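Local coordinates for protein L-lactate dehydrogenase (Trichomonas vaginalis, PDB 4UUL) that is a lactate dehydrogenase, an NAD-dependent enzyme interconverting pyruvate and L-lactate, that belongs to a malate dehydrogenase family, at residues 181-186 and 286-291; 176-181 and 196-201. The protein carries 1 engineered substitution. One frame throughout, in Å; residues are numbered along the deposited sequence.

Interactions 1 and 2 both use the strand 177-183 and share I181, whose branches reach P288 in one and Q196 in the other; their centres lie about 16 Å apart. In interaction 1 the end of that strand meets 286-291 of a different sheet, about 10 Å from the centre of the chain, and every touching residue is buried. A single antiparallel bridge, a serine hydroxyl and a tryptophan face over a proline do the joining there. Interaction 2, farther out and partly buried, pairs 176-181 with 196-201 inside one sheet. Its backbone ladder is flanked by polar side chains and four bridging waters, while V177, I180 and F199 pack on helix 156-170.

Interaction 1: residues 181-186 and 286-291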
ATOM      1  N   ILE B 181      22.592  -3.175 -12.702  1.00 14.19           N
ATOM      2  CA  ILE B 181      22.301  -4.559 -12.371  1.00 13.77           C
ATOM      3  C   ILE B 181      22.825  -4.867 -10.977  1.00 13.50           C
ATOM      4  O   ILE B 181      23.916  -4.424 -10.612  1.00 15.09           O
ATOM      5  CB  ILE B 181      23.011  -5.515 -13.354  1.00 15.06           C
ATOM      6  CG1 ILE B 181      22.683  -5.148 -14.803  1.00 16.84           C
ATOM      7  CG2 ILE B 181      22.682  -6.976 -13.019  1.00 15.42           C
ATOM      8  CD1 ILE B 181      23.623  -5.810 -15.777  1.00 18.08           C
ATOM      9  N   VAL B 182      22.064  -5.668 -10.228  1.00 12.45           N
ATOM     10  CA  VAL B 182      22.541  -6.197  -8.961  1.00 13.65           C
ATOM     11  C   VAL B 182      22.764  -7.695  -9.167  1.00 12.87           C
ATOM     12  O   VAL B 182      21.840  -8.404  -9.557  1.00 14.13           O
ATOM     13  CB  VAL B 182      21.500  -5.944  -7.844  1.00 17.17           C
ATOM     14  CG1 VAL B 182      21.875  -6.705  -6.690  1.00 19.24           C
ATOM     15  CG2 VAL B 182      21.427  -4.459  -7.585  1.00 20.19           C
ATOM     16  N   TRP B 183      24.009  -8.145  -9.007  1.00 12.32           N
ATOM     17  CA  TRP B 183      24.340  -9.536  -9.280  1.00 12.35           C
ATOM     18  C   TRP B 183      24.655 -10.300  -7.978  1.00 12.45           C
ATOM     19  O   TRP B 183      25.215  -9.720  -7.038  1.00 12.72           O
ATOM     20  CB  TRP B 183      25.608  -9.669 -10.142  1.00 14.28           C
ATOM     21  CG  TRP B 183      25.718  -8.956 -11.441  1.00 13.34           C
ATOM     22  CD1 TRP B 183      26.007  -7.638 -11.636  1.00 13.76           C
ATOM     23  CD2 TRP B 183      25.686  -9.556 -12.740  1.00 13.81           C
ATOM     24  NE1 TRP B 183      26.152  -7.379 -12.979  1.00 14.10           N
ATOM     25  CE2 TRP B 183      25.966  -8.544 -13.681  1.00 14.32           C
ATOM     26  CE3 TRP B 183      25.439 -10.859 -13.199  1.00 13.82           C
ATOM     27  CZ2 TRP B 183      26.030  -8.799 -15.043  1.00 16.02           C
ATOM     28  CZ3 TRP B 183      25.558 -11.116 -14.558  1.00 14.89           C
ATOM     29  CH2 TRP B 183      25.830 -10.089 -15.452  1.00 15.36           C
ATOM     30  N   GLY B 184      24.398 -11.597  -7.998  1.00 11.60           N
ATOM     31  CA  GLY B 184      24.953 -12.475  -6.988  1.00 12.33           C
ATOM     32  C   GLY B 184      24.088 -12.614  -5.771  1.00 12.12           C
ATOM     33  O   GLY B 184      22.860 -12.786  -5.851  1.00 12.55           O
ATOM     34  N   ASN B 185      24.745 -12.570  -4.627  1.00 12.60           N
ATOM     35  CA  ASN B 185      24.110 -12.736  -3.307  1.00 12.78           C
ATOM     36  C   ASN B 185      23.635 -11.397  -2.780  1.00 15.18           C
ATOM     37  O   ASN B 185      24.091 -10.382  -3.152  1.00 16.97           O
ATOM     38  CB  ASN B 185      25.131 -13.323  -2.329  1.00 12.66           C
ATOM     39  CG  ASN B 185      24.504 -13.985  -1.122  1.00 14.06           C
ATOM     40  OD1 ASN B 185      23.251 -14.056  -1.024  1.00 14.20           O
ATOM     41  ND2 ASN B 185      25.341 -14.423  -0.169  1.00 16.29           N
ATOM     42  N   HIS B 186      22.800 -11.446  -1.772  1.00 19.69           N
ATOM     43  CA  HIS B 186      22.704 -10.321  -0.739  1.00 20.57           C
ATOM     44  C   HIS B 186      23.850 -10.344   0.204  1.00 22.97           C
ATOM     45  O   HIS B 186      24.707 -11.234   0.134  1.00 25.80           O
ATOM     46  CB  HIS B 186      21.429 -10.410   0.018  1.00 20.35           C
ATOM     47  CG  HIS B 186      20.336  -9.747  -0.763  1.00 22.66           C
ATOM     48  ND1 HIS B 186      19.262 -10.426  -1.276  1.00 27.07           N
ATOM     49  CD2 HIS B 186      20.192  -8.463  -1.183  1.00 24.05           C
ATOM     50  CE1 HIS B 186      18.453  -9.578  -1.888  1.00 23.28           C
ATOM     51  NE2 HIS B 186      19.047  -8.402  -1.930  1.00 24.32           N
ATOM     52  N   SER B 286      21.581 -13.632  -8.292  1.00 12.19           N
ATOM     53  CA  SER B 286      20.905 -12.551  -8.972  1.00 11.65           C
ATOM     54  C   SER B 286      21.579 -12.235 -10.306  1.00 12.11           C
ATOM     55  O   SER B 286      22.809 -12.066 -10.383  1.00 12.86           O
ATOM     56  CB  SER B 286      20.870 -11.299  -8.085  1.00 13.18           C
ATOM     57  OG  SER B 286      20.120 -10.289  -8.739  1.00 13.39           O
ATOM     58  N   PHE B 287      20.774 -12.264 -11.359  1.00 12.20           N
ATOM     59  CA  PHE B 287      21.199 -11.954 -12.735  1.00 12.68           C
ATOM     60  C   PHE B 287      20.341 -10.833 -13.299  1.00 13.26           C
ATOM     61  O   PHE B 287      19.194 -10.654 -12.852  1.00 12.70           O
ATOM     62  CB  PHE B 287      20.944 -13.141 -13.663  1.00 14.10           C
ATOM     63  CG  PHE B 287      21.915 -14.313 -13.525  1.00 14.22           C
ATOM     64  CD1 PHE B 287      23.117 -14.313 -14.171  1.00 16.02           C
ATOM     65  CD2 PHE B 287      21.597 -15.407 -12.754  1.00 13.48           C
ATOM     66  CE1 PHE B 287      23.991 -15.369 -14.097  1.00 17.84           C
ATOM     67  CE2 PHE B 287      22.464 -16.499 -12.677  1.00 14.67           C
ATOM     68  CZ  PHE B 287      23.637 -16.482 -13.369  1.00 17.08           C
ATOM     69  N   PRO B 288      20.856 -10.147 -14.327  1.00 13.50           N
ATOM     70  CA  PRO B 288      19.959  -9.287 -15.122  1.00 14.06           C
ATOM     71  C   PRO B 288      19.015 -10.158 -15.939  1.00 14.11           C
ATOM     72  O   PRO B 288      19.475 -11.032 -16.713  1.00 15.37           O
ATOM     73  CB  PRO B 288      20.913  -8.509 -16.003  1.00 14.45           C
ATOM     74  CG  PRO B 288      22.076  -9.469 -16.213  1.00 15.87           C
ATOM     75  CD  PRO B 288      22.202 -10.283 -14.900  1.00 14.35           C
ATOM     76  N   CYS B 289      17.713  -9.969 -15.749  1.00 14.47           N
ATOM     77  CA  CYS B 289      16.714 -10.817 -16.367  1.00 15.15           C
ATOM     78  C   CYS B 289      15.661 -10.048 -17.139  1.00 15.93           C
ATOM     79  O   CYS B 289      15.373  -8.868 -16.848  1.00 16.65           O
ATOM     80  CB  CYS B 289      15.993 -11.675 -15.311  1.00 15.65           C
ATOM     81  SG  CYS B 289      17.052 -12.889 -14.473  1.00 15.71           S
ATOM     82  N   ASN B 290      15.070 -10.737 -18.097  1.00 17.26           N
ATOM     83  CA  ASN B 290      13.778 -10.341 -18.600  1.00 17.89           C
ATOM     84  C   ASN B 290      12.818 -11.529 -18.503  1.00 19.27           C
ATOM     85  O   ASN B 290      13.232 -12.620 -18.075  1.00 18.26           O
ATOM     86  CB  ASN B 290      13.871  -9.693 -19.989  1.00 21.06           C
ATOM     87  CG  ASN B 290      14.526 -10.524 -21.006  1.00 24.44           C
ATOM     88  OD1 ASN B 290      14.400 -11.750 -21.054  1.00 28.54           O
ATOM     89  ND2 ASN B 290      15.204  -9.825 -21.935  1.00 27.61           N
ATOM     90  N   VAL B 291      11.533 -11.298 -18.748  1.00 17.73           N
ATOM     91  CA  VAL B 291      10.556 -12.384 -18.603  1.00 18.28           C
ATOM     92  C   VAL B 291       9.679 -12.338 -19.846  1.00 19.80           C
ATOM     93  O   VAL B 291       9.233 -11.266 -20.264  1.00 20.15           O
ATOM     94  CB  VAL B 291       9.676 -12.226 -17.341  1.00 18.07           C
ATOM     95  CG1 VAL B 291       8.795 -13.450 -17.205  1.00 19.12           C
ATOM     96  CG2 VAL B 291      10.538 -12.057 -16.133  1.00 17.54           C
TER
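G184 and S286 form the one beta bridge between the segments, an antiparallel hydrogen-bonded pair. G184 N donates to S286 O at 2.9 Å and S286 N returns the bond to G184 O at 2.9 Å. With phi 89° and psi -137°, G184 adopts a backbone that would press a side chain against the preceding carbonyl oxygen. W183 CA adds a CA-H...O contact to S286 O at 3.2 Å.

A side-chain bond continues the pairing. OG of S286 is anti to its own backbone N (chi1 -176°) and donates to V182 O at 2.7 Å, from above the carbonyl plane. The same hydroxyl also bonds to S155 OG, so this buried group has two oxygen partners.

The apolar part centres on P288. Its CD lies over one face of the W183 six-membered ring, 3.7 Å from the centroid, in a CH-pi contact. I181 CG2 sits over the same indole face, toward its rim, and touches P288 CB at 3.8 Å; CD1 of I181 also reaches the proline ring. The side chains of F287 and W183 cross at about a right angle, CD1 of F287 4.0 Å from W183 CZ3. Beyond the contact, the indole NE1 is held by D193.

H186, the predicted proton acceptor, follows two residues after G184 and bonds to D132 and D158, so the bridge lies close to the probable active site. Among its neighbours, strand 177-183 pairs with 191-193, and 284-291 runs between 265-270 and 297-299. L309 and L313 of helix 307-337 pack on W183, so the contact joins the two antiparallel sheets of the C-terminal domain beside that helix.

Interaction 2: residues 176-181 and 196-201; sequences DVHDII and QATFTK
D176 and T200 open the pairing: T200 N donates to D176 O at 2.9 Å, and F199 CA adds a CA-H...O contact to the same oxygen. The carboxylate is linked through water. One water donates to T200 O and, weakly, to D176 OD2; another joins D176 OD1, T200 OG1 and H178 NE2.

V177 opposes F199 as a non-hydrogen-bonded pair, with CG2 of V177 4.2 Å from F199 CB. In the hydrogen-bonded pair that follows, H178 N donates to T198 O at 2.9 Å and T198 N to H178 O at 3.0 Å. Both CB atoms lie on the same face of the sheet. T198 OG1, between its backbone N and carbonyl carbon (chi1 51°), faces H178 CB at 3.6 Å and donates to a water.

At D179 the backbone turns to phi 67°, and water replaces direct bonding: one bridges D179 O and Q196 N, while the water on T198 OG1 donates to D179 OD2 and Q196 O. I180 then lays CG1 against A197 CB at 3.9 Å, and CD1 of I181 meets Q196 CG at 3.6 Å. NE2 of Q196 turns off to bond K304 O and D193 OD2.

V177 and I180 also pack on helix 156-170, as does F199. This is an antiparallel strand pair covered by a helix, part of the alpha/beta C-terminal domain of the lactate/malate dehydrogenase fold.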
ATOM      1  N   ASP B 176      15.632   7.817 -17.164  1.00 23.97           N
ATOM      2  CA  ASP B 176      16.716   8.148 -18.081  1.00 25.11           C
ATOM      3  C   ASP B 176      18.022   7.455 -17.758  1.00 24.49           C
ATOM      4  O   ASP B 176      19.031   7.775 -18.356  1.00 27.27           O
ATOM      5  CB  ASP B 176      16.894   9.655 -18.119  1.00 30.12           C
ATOM      6  CG  ASP B 176      15.764  10.323 -18.884  1.00 37.86           C
ATOM      7  OD1 ASP B 176      15.392   9.783 -19.968  1.00 39.24           O
ATOM      8  OD2 ASP B 176      15.232  11.330 -18.393  1.00 41.62           O
ATOM      9  N   VAL B 177      17.994   6.512 -16.814  1.00 23.18           N
ATOM     10  CA  VAL B 177      19.155   5.681 -16.480  1.00 21.37           C
ATOM     11  C   VAL B 177      18.764   4.282 -16.912  1.00 20.18           C
ATOM     12  O   VAL B 177      17.602   3.928 -16.827  1.00 21.08           O
ATOM     13  CB  VAL B 177      19.473   5.732 -14.992  1.00 20.98           C
ATOM     14  CG1 VAL B 177      20.675   4.863 -14.647  1.00 22.78           C
ATOM     15  CG2 VAL B 177      19.705   7.170 -14.554  1.00 23.74           C
ATOM     16  N   HIS B 178      19.736   3.512 -17.383  1.00 19.49           N
ATOM     17  CA  HIS B 178      19.493   2.206 -17.976  1.00 19.86           C
ATOM     18  C   HIS B 178      20.573   1.223 -17.581  1.00 18.65           C
ATOM     19  O   HIS B 178      21.734   1.585 -17.494  1.00 20.04           O
ATOM     20  CB  HIS B 178      19.496   2.340 -19.508  1.00 23.48           C
ATOM     21  CG  HIS B 178      18.524   3.350 -20.005  1.00 27.02           C
ATOM     22  ND1 HIS B 178      17.188   3.071 -20.204  1.00 28.63           N
ATOM     23  CD2 HIS B 178      18.688   4.656 -20.305  1.00 28.51           C
ATOM     24  CE1 HIS B 178      16.573   4.169 -20.626  1.00 29.63           C
ATOM     25  NE2 HIS B 178      17.464   5.143 -20.693  1.00 29.74           N
ATOM     26  N   ASP B 179      20.163  -0.017 -17.394  1.00 17.40           N
ATOM     27  CA  ASP B 179      21.077  -1.161 -17.292  1.00 17.12           C
ATOM     28  C   ASP B 179      21.964  -1.156 -16.065  1.00 15.71           C
ATOM     29  O   ASP B 179      23.088  -1.667 -16.110  1.00 17.00           O
ATOM     30  CB  ASP B 179      21.900  -1.323 -18.572  1.00 19.58           C
ATOM     31  CG  ASP B 179      21.045  -1.622 -19.761  1.00 22.18           C
ATOM     32  OD1 ASP B 179      19.998  -2.285 -19.620  1.00 24.24           O
ATOM     33  OD2 ASP B 179      21.413  -1.166 -20.855  1.00 25.73           O
ATOM     34  N   ILE B 180      21.457  -0.668 -14.946  1.00 15.54           N
ATOM     35  CA  ILE B 180      22.040  -0.972 -13.629  1.00 13.64           C
ATOM     36  C   ILE B 180      21.641  -2.393 -13.232  1.00 14.56           C
ATOM     37  O   ILE B 180      20.494  -2.778 -13.408  1.00 15.75           O
ATOM     38  CB  ILE B 180      21.567   0.034 -12.567  1.00 15.06           C
ATOM     39  CG1 ILE B 180      22.082   1.429 -12.910  1.00 16.30           C
ATOM     40  CG2 ILE B 180      21.988  -0.423 -11.176  1.00 15.58           C
ATOM     41  CD1 ILE B 180      21.567   2.501 -11.960  1.00 18.20           C
ATOM     42  N   ILE B 181      22.592  -3.175 -12.702  1.00 14.19           N
ATOM     43  CA  ILE B 181      22.301  -4.559 -12.371  1.00 13.77           C
ATOM     44  C   ILE B 181      22.825  -4.867 -10.977  1.00 13.50           C
ATOM     45  O   ILE B 181      23.916  -4.424 -10.612  1.00 15.09           O
ATOM     46  CB  ILE B 181      23.011  -5.515 -13.354  1.00 15.06           C
ATOM     47  CG1 ILE B 181      22.683  -5.148 -14.803  1.00 16.84           C
ATOM     48  CG2 ILE B 181      22.682  -6.976 -13.019  1.00 15.42           C
ATOM     49  CD1 ILE B 181      23.623  -5.810 -15.777  1.00 18.08           C
ATOM     50  N   GLN B 196      27.703  -1.421 -16.939  1.00 17.89           N
ATOM     51  CA  GLN B 196      26.898  -1.471 -18.154  1.00 18.14           C
ATOM     52  C   GLN B 196      26.072  -0.208 -18.330  1.00 18.61           C
ATOM     53  O   GLN B 196      25.552   0.045 -19.409  1.00 20.93           O
ATOM     54  CB  GLN B 196      25.883  -2.604 -18.132  1.00 18.00           C
ATOM     55  CG  GLN B 196      26.262  -3.840 -17.321  1.00 18.00           C
ATOM     56  CD  GLN B 196      27.424  -4.623 -17.898  1.00 18.46           C
ATOM     57  OE1 GLN B 196      27.713  -4.604 -19.133  1.00 19.82           O
ATOM     58  NE2 GLN B 196      28.062  -5.388 -17.032  1.00 18.45           N
ATOM     59  N   ALA B 197      25.946   0.587 -17.276  1.00 19.84           N
ATOM     60  CA  ALA B 197      24.853   1.541 -17.218  1.00 19.51           C
ATOM     61  C   ALA B 197      25.067   2.758 -18.111  1.00 20.35           C
ATOM     62  O   ALA B 197      26.192   3.272 -18.269  1.00 21.39           O
ATOM     63  CB  ALA B 197      24.644   1.992 -15.796  1.00 20.34           C
ATOM     64  N   THR B 198      23.967   3.216 -18.681  1.00 21.30           N
ATOM     65  CA  THR B 198      23.970   4.429 -19.478  1.00 22.26           C
ATOM     66  C   THR B 198      22.907   5.383 -18.951  1.00 22.89           C
ATOM     67  O   THR B 198      22.037   5.004 -18.170  1.00 23.83           O
ATOM     68  CB  THR B 198      23.685   4.167 -20.965  1.00 22.91           C
ATOM     69  OG1 THR B 198      22.492   3.379 -21.111  1.00 24.07           O
ATOM     70  CG2 THR B 198      24.874   3.451 -21.630  1.00 24.67           C
ATOM     71  N   PHE B 199      23.035   6.659 -19.326  1.00 22.65           N
ATOM     72  CA  PHE B 199      22.031   7.636 -18.958  1.00 22.31           C
ATOM     73  C   PHE B 199      21.924   8.666 -20.070  1.00 25.89           C
ATOM     74  O   PHE B 199      22.877   8.914 -20.802  1.00 25.76           O
ATOM     75  CB  PHE B 199      22.361   8.291 -17.623  1.00 23.19           C
ATOM     76  CG  PHE B 199      23.505   9.269 -17.656  1.00 24.09           C
ATOM     77  CD1 PHE B 199      24.823   8.852 -17.753  1.00 25.90           C
ATOM     78  CD2 PHE B 199      23.243  10.630 -17.612  1.00 26.70           C
ATOM     79  CE1 PHE B 199      25.847   9.773 -17.815  1.00 26.93           C
ATOM     80  CE2 PHE B 199      24.273  11.549 -17.674  1.00 29.46           C
ATOM     81  CZ  PHE B 199      25.573  11.111 -17.746  1.00 28.94           C
ATOM     82  N   THR B 200      20.747   9.275 -20.157  1.00 27.45           N
ATOM     83  CA  THR B 200      20.451  10.284 -21.145  1.00 27.94           C
ATOM     84  C   THR B 200      20.216  11.578 -20.395  1.00 29.77           C
ATOM     85  O   THR B 200      19.375  11.660 -19.505  1.00 33.13           O
ATOM     86  CB  THR B 200      19.161   9.936 -21.918  1.00 32.33           C
ATOM     87  OG1 THR B 200      19.308   8.659 -22.553  1.00 38.62           O
ATOM     88  CG2 THR B 200      18.836  11.012 -22.951  1.00 35.73           C
ATOM     89  N   LYS B 201      20.916  12.623 -20.804  1.00 29.64           N
ATOM     90  CA  LYS B 201      20.758  13.931 -20.207  1.00 31.43           C
ATOM     91  C   LYS B 201      20.895  14.913 -21.348  1.00 31.82           C
ATOM     92  O   LYS B 201      21.907  14.938 -22.061  1.00 33.13           O
ATOM     93  CB  LYS B 201      21.827  14.175 -19.144  1.00 33.12           C
ATOM     94  CG  LYS B 201      21.517  15.316 -18.216  1.00 35.55           C
ATOM     95  CD  LYS B 201      22.606  15.503 -17.145  1.00 35.15           C
ATOM     96  CE  LYS B 201      22.151  16.520 -16.102  1.00 39.91           C
ATOM     97  NZ  LYS B 201      23.118  16.696 -14.977  1.00 42.93           N
TER
HETATM   98  O   HOH W   1      17.375  13.314 -19.047  1.00 37.88           O
HETATM   99  O   HOH W   2      16.843   7.624 -21.747  1.00 38.28           O
HETATM  100  O   HOH W   3      25.603  -1.458 -15.015  1.00 16.21           O
HETATM  101  O   HOH W   4      23.254   0.756 -21.009  1.00 25.94           O